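PDB 4Q25: phosphate-specific transport system accessory protein PhoU homolog from Pseudomonas aeruginosa, which probably takes part in regulating phosphate uptake, as a homodimeric, almost wholly helical negative regulator of the Pho regulon. Local coordinates for residues A[20-25]-A[67-72]; A[27-32]-A[60-65]; A[34-39]-A[53-58]; A[39-44]-A[129-134]; A[97-102]-A[209-214]. One frame throughout, in Å; residues are numbered along the deposited sequence.

Overall arrangement
Four of the five contacts use the long helix 15-45. Interactions 1 and 2 pair it with helix 59-78 and abut, their centres about 10 Å apart, through Ile-69 and Met-29. Interaction 3, nested inside the chain loop that interaction 2 closes, pairs it with helix 49-56, its centre about 11 Å from that of interaction 2. Interaction 4 shares Asp-39 with interaction 3 and turns to helix 127-149; its centre lies about 29 Å from that of interaction 1, across the centre of the chain. Interaction 5 joins helices 84-120 and 188-220, and its Val-97 packs on Ile-69 and Met-29. Interactions 1 and 5 both touch the second subunit.

Interaction 1: residues A[20-25]-A[67-72]; sequences EDVRSH and RNIDEE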
# COMPACT_ATOMS: atom_id res chain seq x y z
N GLU A 20 21.97 16.51 -5.19
CA GLU A 20 21.88 16.72 -3.76
C GLU A 20 20.54 17.40 -3.45
O GLU A 20 19.96 17.11 -2.44
CB GLU A 20 23.04 17.57 -3.21
CG GLU A 20 24.42 16.92 -3.31
CD GLU A 20 24.70 15.87 -2.24
OE1 GLU A 20 25.77 15.97 -1.59
OE2 GLU A 20 23.88 14.94 -2.06
N ASP A 21 20.10 18.29 -4.32
CA ASP A 21 18.80 18.95 -4.17
C ASP A 21 17.61 17.98 -4.10
O ASP A 21 16.69 18.20 -3.32
CB ASP A 21 18.56 19.91 -5.33
CG ASP A 21 19.14 21.26 -5.07
OD1 ASP A 21 20.27 21.32 -4.54
OD2 ASP A 21 18.46 22.26 -5.38
N VAL A 22 17.63 16.94 -4.92
CA VAL A 22 16.58 15.94 -4.91
C VAL A 22 16.75 14.99 -3.72
O VAL A 22 15.79 14.43 -3.21
CB VAL A 22 16.49 15.15 -6.25
CG1 VAL A 22 17.65 14.20 -6.41
CG2 VAL A 22 15.19 14.37 -6.32
N ARG A 23 17.97 14.81 -3.27
CA ARG A 23 18.20 14.02 -2.07
C ARG A 23 17.61 14.78 -0.88
O ARG A 23 16.95 14.18 -0.05
CB ARG A 23 19.69 13.79 -1.85
CG ARG A 23 20.02 12.42 -1.31
CD ARG A 23 21.53 12.22 -1.22
NE ARG A 23 22.07 13.09 -0.18
CZ ARG A 23 22.41 12.70 1.04
NH1 ARG A 23 22.33 11.42 1.41
NH2 ARG A 23 22.87 13.61 1.90
N SER A 24 17.81 16.09 -0.83
CA SER A 24 17.38 16.88 0.31
C SER A 24 15.87 17.09 0.29
O SER A 24 15.25 17.29 1.33
CB SER A 24 18.11 18.23 0.36
OG SER A 24 17.38 19.24 -0.34
N HIS A 25 15.29 17.06 -0.90
CA HIS A 25 13.83 17.10 -1.04
C HIS A 25 13.19 15.81 -0.52
O HIS A 25 12.19 15.88 0.17
CB HIS A 25 13.45 17.34 -2.48
CG HIS A 25 13.86 18.69 -2.98
ND1 HIS A 25 14.21 18.93 -4.29
CD2 HIS A 25 13.99 19.87 -2.33
CE1 HIS A 25 14.52 20.21 -4.44
NE2 HIS A 25 14.40 20.80 -3.26
N ARG A 67 4.96 14.13 -6.16
CA ARG A 67 4.88 14.50 -7.57
C ARG A 67 6.05 15.37 -7.98
O ARG A 67 6.65 15.15 -9.04
CB ARG A 67 3.59 15.24 -7.87
CG ARG A 67 2.36 14.35 -7.79
CD ARG A 67 1.09 15.19 -7.80
NE ARG A 67 0.02 14.46 -7.11
CZ ARG A 67 -0.74 14.96 -6.14
NH1 ARG A 67 -0.62 16.23 -5.76
NH2 ARG A 67 -1.67 14.19 -5.58
N ASN A 68 6.37 16.35 -7.15
CA ASN A 68 7.50 17.24 -7.44
C ASN A 68 8.84 16.52 -7.48
O ASN A 68 9.70 16.85 -8.28
CB ASN A 68 7.55 18.41 -6.45
CG ASN A 68 6.35 19.31 -6.57
OD1 ASN A 68 5.65 19.26 -7.56
ND2 ASN A 68 6.07 20.08 -5.54
N ILE A 69 9.01 15.53 -6.63
CA ILE A 69 10.25 14.78 -6.59
C ILE A 69 10.32 13.84 -7.80
O ILE A 69 11.39 13.62 -8.33
CB ILE A 69 10.36 13.99 -5.27
CG1 ILE A 69 10.52 14.97 -4.09
CG2 ILE A 69 11.52 13.02 -5.30
CD1 ILE A 69 10.63 14.29 -2.71
N ASP A 70 9.20 13.26 -8.20
CA ASP A 70 9.18 12.34 -9.35
C ASP A 70 9.59 13.07 -10.60
O ASP A 70 10.38 12.55 -11.37
CB ASP A 70 7.80 11.68 -9.57
CG ASP A 70 7.59 10.44 -8.69
OD1 ASP A 70 8.44 9.53 -8.68
OD2 ASP A 70 6.54 10.38 -8.00
N GLU A 71 9.05 14.25 -10.81
CA GLU A 71 9.39 15.05 -12.00
C GLU A 71 10.84 15.47 -11.99
O GLU A 71 11.51 15.49 -13.02
CB GLU A 71 8.51 16.28 -12.11
CG GLU A 71 7.10 15.96 -12.57
CD GLU A 71 7.09 15.19 -13.88
OE1 GLU A 71 7.38 15.81 -14.93
OE2 GLU A 71 6.82 13.96 -13.85
N GLU A 72 11.33 15.78 -10.81
CA GLU A 72 12.73 16.11 -10.61
C GLU A 72 13.64 14.96 -11.01
O GLU A 72 14.69 15.17 -11.66
CB GLU A 72 12.94 16.47 -9.14
CG GLU A 72 14.10 17.36 -8.87
CD GLU A 72 14.26 17.66 -7.40
OE1 GLU A 72 15.40 17.99 -7.00
OE2 GLU A 72 13.26 17.56 -6.64
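His-25 and Glu-72 carry the polar half of this contact. The carboxylate meets the imidazole at its edge, OE2 somewhat tilted from the ring plane, with both oxygens near one nitrogen: His-25 ND1 donates to the syn lone pair of Glu-72 OE2 at 2.9 Å and, weakly, to Glu-72 OE1 at 3.1 Å. The N-H is thus forked, and even the shorter bond is bent, at 144°. Ring and carboxylate planes stand 63° apart. Glu-72 spans the gap with its chain extended beyond CG, and its negative charge may favour a protonated imidazole. Van der Waals packing lies beside this pair. Val-22 and Glu-72 run past each other in opposite directions, bringing Val-22 CB to 3.1 Å from Glu-72 OE1. The apolar touch is Val-22 CG2 on Ile-69 CG2 at 4.0 Å, while Ile-69 CD1 sits 3.6 Å from the carbonyl oxygen His-25 O. Both Val-22 and Ile-69 also rest on Ile-93 of helix 84-120. Asp-70 and Glu-71 form salt bridges to Lys-95 and Arg-88 of the second subunit. With axes 10.3 Å apart at 158°, this is the antiparallel helix packing of a helical bundle, joined here by a His-carboxylate hydrogen bond.

Interaction 2: residues A[27-32]-A[60-65]; sequences LAMGGL and DQINQM
Met-29 and Met-65 hold the closest pair of CA atoms, 6.6 Å from Met-29 CA to Met-65 CA, where segments 27-32 and 60-65 run antiparallel at 160° with axes 10.4 Å apart. The two methionine methyls touch different parts of the opposite helix. Met-65 bends at its last torsion (chi3 100°), which lays its methyl against the opposite backbone: Met-65 CE is 3.6 Å from Met-29 CA and 4.2 Å from Ala-28 CB. Met-29 is extended throughout and crosses Ile-62 at about a right angle, its methyl Met-29 CE lying 3.5 Å from the carbonyl oxygen Ile-62 O and 3.7 Å from Ile-62 CG2. Leu-32 works through a single branch. Its CD2 lies against the terminal amide of Gln-61, with Leu-32 CD2 3.6 Å from Gln-61 NE2, and also against the sulphur, at 3.8 Å from Met-65 SD. The contact is mainly apolar; the Gln-61 amide lies on its exposed side. Beyond it, Met-29 reaches Val-97 and Leu-100 of helix 84-120, and Asn-63 probably hydrogen-bonds Glu-101 of that helix. Leu-27 packs on Phe-148 and Ala-149 of helix 127-149, placing helix 15-45 among three others.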
# COMPACT_ATOMS: atom_id res chain seq x y z
N LEU A 27 14.53 13.94 1.87
CA LEU A 27 14.68 14.05 3.29
C LEU A 27 13.61 14.96 3.86
O LEU A 27 12.96 14.61 4.84
CB LEU A 27 16.08 14.56 3.66
CG LEU A 27 17.33 13.68 3.34
CD1 LEU A 27 18.65 14.36 3.62
CD2 LEU A 27 17.31 12.34 4.03
N ALA A 28 13.40 16.11 3.24
CA ALA A 28 12.35 17.03 3.69
C ALA A 28 10.97 16.35 3.66
O ALA A 28 10.16 16.53 4.57
CB ALA A 28 12.33 18.28 2.85
N MET A 29 10.68 15.58 2.61
CA MET A 29 9.42 14.86 2.55
C MET A 29 9.34 13.89 3.72
O MET A 29 8.33 13.86 4.42
CB MET A 29 9.25 14.08 1.26
CG MET A 29 7.91 13.36 1.12
SD MET A 29 7.80 12.44 -0.40
CE MET A 29 6.13 11.79 -0.29
N GLY A 30 10.40 13.13 3.93
CA GLY A 30 10.44 12.14 4.98
C GLY A 30 10.19 12.75 6.35
O GLY A 30 9.52 12.15 7.18
N GLY A 31 10.72 13.96 6.55
CA GLY A 31 10.58 14.67 7.79
C GLY A 31 9.13 15.03 8.00
O GLY A 31 8.59 14.81 9.10
N LEU A 32 8.48 15.55 6.96
CA LEU A 32 7.05 15.90 7.04
C LEU A 32 6.16 14.69 7.33
O LEU A 32 5.20 14.75 8.09
CB LEU A 32 6.61 16.55 5.76
CG LEU A 32 5.31 17.29 5.87
CD1 LEU A 32 5.27 18.15 7.13
CD2 LEU A 32 5.13 18.17 4.66
N ASP A 60 -2.23 16.22 1.57
CA ASP A 60 -2.19 16.79 0.24
C ASP A 60 -0.82 17.32 -0.12
O ASP A 60 -0.33 17.10 -1.22
CB ASP A 60 -3.23 17.89 0.12
CG ASP A 60 -4.64 17.38 0.34
OD1 ASP A 60 -5.30 16.99 -0.65
OD2 ASP A 60 -5.06 17.32 1.53
N GLN A 61 -0.20 18.05 0.79
CA GLN A 61 1.14 18.59 0.59
C GLN A 61 2.14 17.48 0.33
O GLN A 61 3.05 17.61 -0.48
CB GLN A 61 1.56 19.36 1.83
CG GLN A 61 2.90 20.05 1.71
CD GLN A 61 3.29 20.80 2.96
OE1 GLN A 61 2.50 20.96 3.89
NE2 GLN A 61 4.53 21.25 2.99
N ILE A 62 1.96 16.37 1.04
CA ILE A 62 2.81 15.20 0.90
C ILE A 62 2.67 14.56 -0.48
O ILE A 62 3.67 14.20 -1.09
CB ILE A 62 2.52 14.21 2.03
CG1 ILE A 62 2.88 14.91 3.34
CG2 ILE A 62 3.29 12.89 1.87
CD1 ILE A 62 2.99 14.01 4.54
N ASN A 63 1.45 14.45 -0.98
CA ASN A 63 1.21 13.94 -2.32
C ASN A 63 1.83 14.86 -3.38
O ASN A 63 2.37 14.39 -4.38
CB ASN A 63 -0.30 13.77 -2.58
CG ASN A 63 -0.90 12.60 -1.83
OD1 ASN A 63 -1.77 12.78 -0.98
ND2 ASN A 63 -0.44 11.40 -2.13
N GLN A 64 1.75 16.17 -3.16
CA GLN A 64 2.32 17.12 -4.09
C GLN A 64 3.85 17.14 -3.98
O GLN A 64 4.54 17.36 -4.98
CB GLN A 64 1.70 18.52 -3.88
CG GLN A 64 1.97 19.54 -5.00
CD GLN A 64 1.64 19.02 -6.39
OE1 GLN A 64 0.51 18.61 -6.66
NE2 GLN A 64 2.63 19.03 -7.29
N MET A 65 4.40 16.87 -2.80
CA MET A 65 5.87 16.69 -2.71
C MET A 65 6.31 15.48 -3.50
O MET A 65 7.35 15.50 -4.15
CB MET A 65 6.35 16.54 -1.28
CG MET A 65 6.37 17.84 -0.50
SD MET A 65 6.77 17.58 1.23
CE MET A 65 8.51 18.02 1.21

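Interaction 3: residues A[34-39]-A[53-58]; sequences EKQVND and QQVREI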
# COMPACT_ATOMS: atom_id res chain seq x y z
N GLU A 34 7.16 11.83 8.83
CA GLU A 34 7.50 11.33 10.13
C GLU A 34 6.75 12.13 11.20
O GLU A 34 6.32 11.59 12.20
CB GLU A 34 9.01 11.44 10.31
CG GLU A 34 9.62 10.88 11.57
CD GLU A 34 11.11 11.24 11.67
OE1 GLU A 34 11.80 11.24 10.60
OE2 GLU A 34 11.58 11.51 12.81
N LYS A 35 6.61 13.42 10.98
CA LYS A 35 5.83 14.26 11.85
C LYS A 35 4.34 13.93 11.76
O LYS A 35 3.63 14.04 12.76
CB LYS A 35 6.07 15.71 11.51
CG LYS A 35 5.42 16.67 12.47
CD LYS A 35 5.53 18.08 11.94
CE LYS A 35 4.74 19.05 12.83
NZ LYS A 35 3.29 18.66 12.88
N GLN A 36 3.86 13.52 10.58
CA GLN A 36 2.52 13.03 10.46
C GLN A 36 2.31 11.75 11.32
O GLN A 36 1.26 11.55 11.94
CB GLN A 36 2.15 12.74 9.00
CG GLN A 36 1.51 13.88 8.21
CD GLN A 36 0.72 13.35 7.00
OE1 GLN A 36 1.22 12.52 6.25
NE2 GLN A 36 -0.51 13.78 6.84
N VAL A 37 3.28 10.84 11.31
CA VAL A 37 3.17 9.63 12.10
C VAL A 37 3.09 9.97 13.59
O VAL A 37 2.17 9.50 14.27
CB VAL A 37 4.33 8.68 11.83
CG1 VAL A 37 4.34 7.53 12.81
CG2 VAL A 37 4.24 8.14 10.43
N ASN A 38 4.03 10.79 14.05
CA ASN A 38 4.04 11.31 15.41
C ASN A 38 2.69 11.90 15.83
O ASN A 38 2.11 11.50 16.85
CB ASN A 38 5.12 12.38 15.54
CG ASN A 38 5.17 13.02 16.91
OD1 ASN A 38 5.80 12.51 17.82
ND2 ASN A 38 4.54 14.16 17.06
N ASP A 39 2.17 12.83 15.04
CA ASP A 39 0.91 13.49 15.35
C ASP A 39 -0.27 12.57 15.31
O ASP A 39 -1.19 12.71 16.11
CB ASP A 39 0.67 14.66 14.41
CG ASP A 39 1.74 15.73 14.53
OD1 ASP A 39 2.44 15.78 15.56
OD2 ASP A 39 1.90 16.52 13.57
N GLN A 53 -7.38 15.94 12.62
CA GLN A 53 -7.70 16.65 11.37
C GLN A 53 -6.48 17.36 10.74
O GLN A 53 -6.31 17.40 9.52
CB GLN A 53 -8.80 17.68 11.58
CG GLN A 53 -9.26 18.32 10.29
CD GLN A 53 -9.78 17.31 9.29
OE1 GLN A 53 -10.13 16.17 9.64
NE2 GLN A 53 -9.85 17.71 8.04
N GLN A 54 -5.63 17.92 11.58
CA GLN A 54 -4.42 18.60 11.08
C GLN A 54 -3.54 17.65 10.27
O GLN A 54 -2.97 18.05 9.26
CB GLN A 54 -3.65 19.18 12.24
CG GLN A 54 -2.37 19.93 11.88
CD GLN A 54 -1.76 20.58 13.11
OE1 GLN A 54 -2.48 21.17 13.92
NE2 GLN A 54 -0.43 20.46 13.27
N VAL A 55 -3.50 16.38 10.69
CA VAL A 55 -2.74 15.36 10.01
C VAL A 55 -3.31 15.04 8.63
O VAL A 55 -2.56 14.77 7.70
CB VAL A 55 -2.67 14.07 10.85
CG1 VAL A 55 -2.26 12.89 10.00
CG2 VAL A 55 -1.77 14.28 12.04
N ARG A 56 -4.61 14.96 8.49
CA ARG A 56 -5.18 14.70 7.21
C ARG A 56 -4.93 15.82 6.23
O ARG A 56 -4.67 15.60 5.10
CB ARG A 56 -6.66 14.39 7.32
CG ARG A 56 -7.04 13.91 8.69
CD ARG A 56 -7.91 12.69 8.69
NE ARG A 56 -8.68 12.58 7.46
CZ ARG A 56 -9.95 12.90 7.33
NH1 ARG A 56 -10.62 13.37 8.36
NH2 ARG A 56 -10.55 12.74 6.16
N GLU A 57 -5.01 17.04 6.69
CA GLU A 57 -4.79 18.20 5.86
C GLU A 57 -3.34 18.39 5.37
O GLU A 57 -3.08 19.24 4.53
CB GLU A 57 -5.24 19.46 6.61
CG GLU A 57 -6.75 19.51 6.78
CD GLU A 57 -7.20 20.57 7.73
OE1 GLU A 57 -6.32 21.25 8.32
OE2 GLU A 57 -8.44 20.71 7.89
N ILE A 58 -2.41 17.63 5.91
CA ILE A 58 -1.02 17.70 5.46
C ILE A 58 -0.87 16.74 4.28
O ILE A 58 0.02 16.89 3.43
CB ILE A 58 -0.06 17.33 6.62
CG1 ILE A 58 -0.02 18.46 7.66
CG2 ILE A 58 1.35 17.06 6.12
CD1 ILE A 58 0.34 17.99 9.07
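Gln-36 reaches both Val-55 and Ile-58; its CA is 5.8 Å from Val-55 CA. CB points alongside segment 53-58; the extended chain (chi2 -158°) then carries CD toward it. The first atom to meet a partner is CG: Gln-36 CG lies 3.8 Å from Ile-58 CG2, the two side chains sliding past each other in opposite directions. Next, Gln-36 CD nears the backbone carbonyl, 3.6 Å from Val-55 O. At the tip, Gln-36 NE2 has Ile-58 CB 3.6 Å away, and it donates to Val-55 O. That bond is modelled at 2.4 Å from Gln-36 NE2 to Val-55 O, too short to be trusted in detail. Val-55 O also receives a weak bond from the backbone N of Ile-58.

One turn on, Asp-39 packs through its methylene, Asp-39 CB touching Val-55 CG2 at 3.4 Å. Its carboxylate is held from within its own helix: Lys-35 NZ forms a salt bridge of 2.6 Å on the syn lone pair of Asp-39 OD2, while Asn-38 ND2 donates to Asp-39 OD1 from above the carboxylate plane.

Around this pair, Gln-36 also packs on Asp-59 and Ile-62 of helix 59-78, Val-55 on Ala-111 of helix 84-120, and Val-37 on Ile-103 of helix 84-120 and Gln-138 of helix 127-149.

Interaction 4: residues A[39-44]-A[129-134]; sequences DAVNAL and EVRHIG
Val-41 faces Gly-134, with 6.4 Å between Val-41 CA and Gly-134 CA, where segments 39-44 and 129-134 run antiparallel at 170° with axes 10.1 Å apart. Polar contact is confined to one edge. Arg-131, whose chain bends at CD and NE, meets Asn-42 with the edge of its guanidinium. The main bond, Arg-131 NH1 to Asn-42 OD1, is 2.9 Å long and fairly straight at 164°, and it meets the oxygen nearly along the C=O axis. Arg-131 NH2 adds only a weak bond to the same oxygen. Amide and guanidinium planes stand 66° apart. Val-41 CG1 comes obliquely to within 3.6 Å of Arg-131 NH1, and Val-41 CG2 lies 4.2 Å from the backbone carbon Gly-134 CA. Further along, Leu-44 and Val-130 reach toward each other tip to tip, Leu-44 CD2 lying 4.1 Å from Val-130 CG1. Most of these residues are buried: Val-41 also packs on Leu-201, Leu-44 on Ala-197 and Val-130 on Leu-198, all of helix 188-220. Asn-42 leans on Leu-51 of helix 49-56. This is antiparallel packing within a helical bundle, here joining the two PhoU sequence regions of the chain.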
# COMPACT_ATOMS: atom_id res chain seq x y z
N ASP A 39 2.17 12.83 15.04
CA ASP A 39 0.91 13.49 15.35
C ASP A 39 -0.27 12.57 15.31
O ASP A 39 -1.19 12.71 16.11
CB ASP A 39 0.67 14.66 14.41
CG ASP A 39 1.74 15.73 14.53
OD1 ASP A 39 2.44 15.78 15.56
OD2 ASP A 39 1.90 16.52 13.57
N ALA A 40 -0.30 11.63 14.38
CA ALA A 40 -1.41 10.70 14.31
C ALA A 40 -1.46 9.83 15.55
O ALA A 40 -2.51 9.65 16.13
CB ALA A 40 -1.29 9.81 13.10
N VAL A 41 -0.34 9.24 15.92
CA VAL A 41 -0.31 8.42 17.10
C VAL A 41 -0.75 9.24 18.31
O VAL A 41 -1.59 8.78 19.06
CB VAL A 41 1.10 7.81 17.31
CG1 VAL A 41 1.13 6.95 18.57
CG2 VAL A 41 1.46 6.96 16.08
N ASN A 42 -0.20 10.44 18.50
CA ASN A 42 -0.58 11.29 19.64
C ASN A 42 -2.06 11.61 19.59
O ASN A 42 -2.72 11.66 20.63
CB ASN A 42 0.21 12.61 19.66
CG ASN A 42 1.69 12.44 19.99
OD1 ASN A 42 2.16 11.37 20.37
ND2 ASN A 42 2.44 13.53 19.85
N ALA A 43 -2.59 11.83 18.38
CA ALA A 43 -4.01 12.13 18.22
C ALA A 43 -4.86 11.00 18.72
O ALA A 43 -5.86 11.23 19.39
CB ALA A 43 -4.35 12.40 16.77
N LEU A 44 -4.51 9.78 18.36
CA LEU A 44 -5.33 8.64 18.78
C LEU A 44 -5.29 8.52 20.30
O LEU A 44 -6.34 8.48 20.95
CB LEU A 44 -4.87 7.36 18.10
CG LEU A 44 -5.71 6.10 18.30
CD1 LEU A 44 -5.47 5.16 17.14
CD2 LEU A 44 -5.41 5.38 19.61
N GLU A 129 -0.46 -0.70 23.53
CA GLU A 129 0.07 -1.35 22.32
C GLU A 129 0.21 -0.40 21.12
O GLU A 129 1.20 -0.46 20.37
CB GLU A 129 -0.78 -2.55 21.93
CG GLU A 129 -0.76 -3.69 22.95
CD GLU A 129 -1.96 -3.69 23.88
OE1 GLU A 129 -2.47 -2.58 24.20
OE2 GLU A 129 -2.37 -4.80 24.32
N VAL A 130 -0.79 0.44 20.91
CA VAL A 130 -0.72 1.44 19.86
C VAL A 130 0.49 2.36 20.09
O VAL A 130 1.26 2.59 19.19
CB VAL A 130 -1.99 2.31 19.79
CG1 VAL A 130 -1.75 3.56 18.95
CG2 VAL A 130 -3.14 1.51 19.22
N ARG A 131 0.63 2.88 21.28
CA ARG A 131 1.74 3.77 21.60
C ARG A 131 3.08 3.08 21.42
O ARG A 131 4.00 3.65 20.89
CB ARG A 131 1.61 4.31 23.03
CG ARG A 131 2.84 5.02 23.59
CD ARG A 131 3.16 6.28 22.83
NE ARG A 131 2.27 7.37 23.23
CZ ARG A 131 2.03 8.48 22.54
NH1 ARG A 131 2.60 8.70 21.36
NH2 ARG A 131 1.22 9.38 23.05
N HIS A 132 3.18 1.84 21.85
CA HIS A 132 4.41 1.09 21.76
C HIS A 132 4.84 0.79 20.33
O HIS A 132 5.99 1.04 19.94
CB HIS A 132 4.27 -0.21 22.54
CG HIS A 132 5.46 -1.10 22.42
ND1 HIS A 132 6.74 -0.65 22.64
CD2 HIS A 132 5.57 -2.41 22.10
CE1 HIS A 132 7.59 -1.65 22.46
NE2 HIS A 132 6.91 -2.72 22.12
N ILE A 133 3.93 0.23 19.55
CA ILE A 133 4.19 -0.07 18.14
C ILE A 133 4.41 1.22 17.35
O ILE A 133 5.32 1.33 16.52
CB ILE A 133 3.06 -0.94 17.58
CG1 ILE A 133 3.11 -2.30 18.24
CG2 ILE A 133 3.15 -1.05 16.07
CD1 ILE A 133 2.07 -3.29 17.80
N GLY A 134 3.62 2.24 17.66
CA GLY A 134 3.74 3.52 16.97
C GLY A 134 5.08 4.20 17.16
O GLY A 134 5.62 4.85 16.24

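Interaction 5: residues A[97-102]-A[209-214]; sequences VIDLER and RNIAEL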
# COMPACT_ATOMS: atom_id res chain seq x y z
N VAL A 97 9.90 7.66 -2.47
CA VAL A 97 8.80 8.61 -2.30
C VAL A 97 7.42 7.92 -2.29
O VAL A 97 6.47 8.43 -1.71
CB VAL A 97 8.79 9.76 -3.33
CG1 VAL A 97 10.03 10.60 -3.18
CG2 VAL A 97 8.66 9.25 -4.75
N ILE A 98 7.31 6.77 -2.94
CA ILE A 98 6.12 5.96 -2.89
C ILE A 98 5.93 5.44 -1.47
O ILE A 98 4.83 5.55 -0.91
CB ILE A 98 6.17 4.76 -3.86
CG1 ILE A 98 6.42 5.21 -5.31
CG2 ILE A 98 4.85 4.03 -3.84
CD1 ILE A 98 6.78 4.05 -6.24
N ASP A 99 7.00 4.90 -0.88
CA ASP A 99 6.97 4.47 0.52
C ASP A 99 6.61 5.59 1.49
O ASP A 99 5.79 5.40 2.38
CB ASP A 99 8.27 3.78 0.92
CG ASP A 99 8.46 2.43 0.20
OD1 ASP A 99 7.58 1.56 0.25
OD2 ASP A 99 9.52 2.21 -0.39
N LEU A 100 7.17 6.78 1.28
CA LEU A 100 6.85 7.92 2.12
C LEU A 100 5.42 8.34 1.95
O LEU A 100 4.78 8.73 2.91
CB LEU A 100 7.78 9.11 1.86
CG LEU A 100 9.22 8.82 2.28
CD1 LEU A 100 10.10 10.01 1.94
CD2 LEU A 100 9.30 8.46 3.76
N GLU A 101 4.92 8.29 0.73
CA GLU A 101 3.55 8.62 0.49
C GLU A 101 2.62 7.62 1.20
O GLU A 101 1.66 8.00 1.84
CB GLU A 101 3.27 8.66 -1.01
CG GLU A 101 2.00 9.43 -1.36
CD GLU A 101 0.75 8.56 -1.30
OE1 GLU A 101 0.87 7.31 -1.35
OE2 GLU A 101 -0.36 9.15 -1.22
N ARG A 102 2.91 6.34 1.08
CA ARG A 102 2.09 5.32 1.72
C ARG A 102 2.17 5.42 3.25
O ARG A 102 1.20 5.15 3.92
CB ARG A 102 2.48 3.92 1.28
CG ARG A 102 2.24 3.62 -0.19
CD ARG A 102 0.78 3.59 -0.56
NE ARG A 102 0.51 4.58 -1.62
CZ ARG A 102 0.59 4.33 -2.93
NH1 ARG A 102 0.91 3.14 -3.37
NH2 ARG A 102 0.35 5.29 -3.81
N ARG A 209 11.00 -0.36 6.35
CA ARG A 209 11.82 -1.50 5.99
C ARG A 209 12.14 -1.49 4.52
O ARG A 209 13.28 -1.68 4.15
CB ARG A 209 11.13 -2.81 6.37
CG ARG A 209 11.87 -4.08 6.01
CD ARG A 209 11.21 -4.82 4.87
NE ARG A 209 10.13 -5.68 5.33
CZ ARG A 209 8.89 -5.70 4.84
NH1 ARG A 209 8.53 -4.89 3.83
NH2 ARG A 209 7.99 -6.54 5.36
N ASN A 210 11.13 -1.26 3.67
CA ASN A 210 11.38 -1.15 2.22
C ASN A 210 12.38 -0.04 1.89
O ASN A 210 13.26 -0.25 1.06
CB ASN A 210 10.11 -0.89 1.42
CG ASN A 210 9.08 -2.00 1.56
OD1 ASN A 210 9.41 -3.13 1.89
ND2 ASN A 210 7.84 -1.67 1.30
N ILE A 211 12.24 1.12 2.51
CA ILE A 211 13.16 2.22 2.24
C ILE A 211 14.57 1.88 2.70
O ILE A 211 15.54 2.36 2.13
CB ILE A 211 12.73 3.51 2.93
CG1 ILE A 211 11.42 4.00 2.32
CG2 ILE A 211 13.81 4.57 2.80
CD1 ILE A 211 10.73 5.04 3.18
N ALA A 212 14.67 1.07 3.75
CA ALA A 212 15.96 0.61 4.25
C ALA A 212 16.62 -0.31 3.23
O ALA A 212 17.81 -0.18 2.95
CB ALA A 212 15.79 -0.10 5.60
N GLU A 213 15.83 -1.20 2.66
CA GLU A 213 16.30 -2.16 1.69
C GLU A 213 16.77 -1.46 0.42
O GLU A 213 17.71 -1.92 -0.25
CB GLU A 213 15.24 -3.22 1.41
CG GLU A 213 15.19 -4.29 2.50
CD GLU A 213 13.97 -5.22 2.45
OE1 GLU A 213 12.94 -4.94 1.79
OE2 GLU A 213 14.03 -6.26 3.12
N LEU A 214 16.15 -0.33 0.11
CA LEU A 214 16.58 0.48 -1.02
C LEU A 214 17.94 1.11 -0.75
O LEU A 214 18.74 1.29 -1.66
CB LEU A 214 15.55 1.56 -1.35
CG LEU A 214 14.23 1.04 -1.92
CD1 LEU A 214 13.14 2.10 -1.88
CD2 LEU A 214 14.40 0.56 -3.33
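Asp-99 and Ile-211 form the close part of this contact, an antiparallel pair of bundle helices (axes 9.6 Å apart at 166°) that links the two PhoU sequence regions. It buries less surface than the other four contacts, and the packing is concentrated at a few atoms. Asp-99 and Ile-211 slide past each other in opposite directions, so that the methylene Asp-99 CB lies 3.5 Å from Ile-211 CG1 and 3.6 Å from Ile-211 CD1. Leu-100 crosses the same isoleucine at about a right angle, and its branch Leu-100 CD2 touches Ile-211 CD1 at 3.8 Å. Leu-100 also rests on Leu-26 and Met-29 of helix 15-45, and Ile-211 on Ser-96, so this apolar side is enclosed by the fold.

The other side is looser and more polar. Asp-99 OD1 has its strongest partner in His-207 ND1, just before segment 209-214; Asn-210 ND2 adds a weak hydrogen bond of 3.4 Å to Asp-99 OD1. That bond is nevertheless straight, at 167°, although carboxylate and amide planes are turned 49° from each other. Leu-214 only grazes the carboxylate, with Leu-214 CD1 3.9 Å from Asp-99 OD2. Nearby, Ile-98 packs on Lys-95 and Arg-102 on Asn-210, both of the second subunit, so the dimer partner borders this contact. Arg-209, in turn, forms a salt bridge with Asp-163 of helix 153-183 through NH2. Its other terminal nitrogen also holds the amide that faces Asp-99: Arg-209 NH1 donates to Asn-210 OD1 at 2.8 Å, the oxygen lying in the guanidinium plane but NH1 approaching tilted from the carbonyl plane.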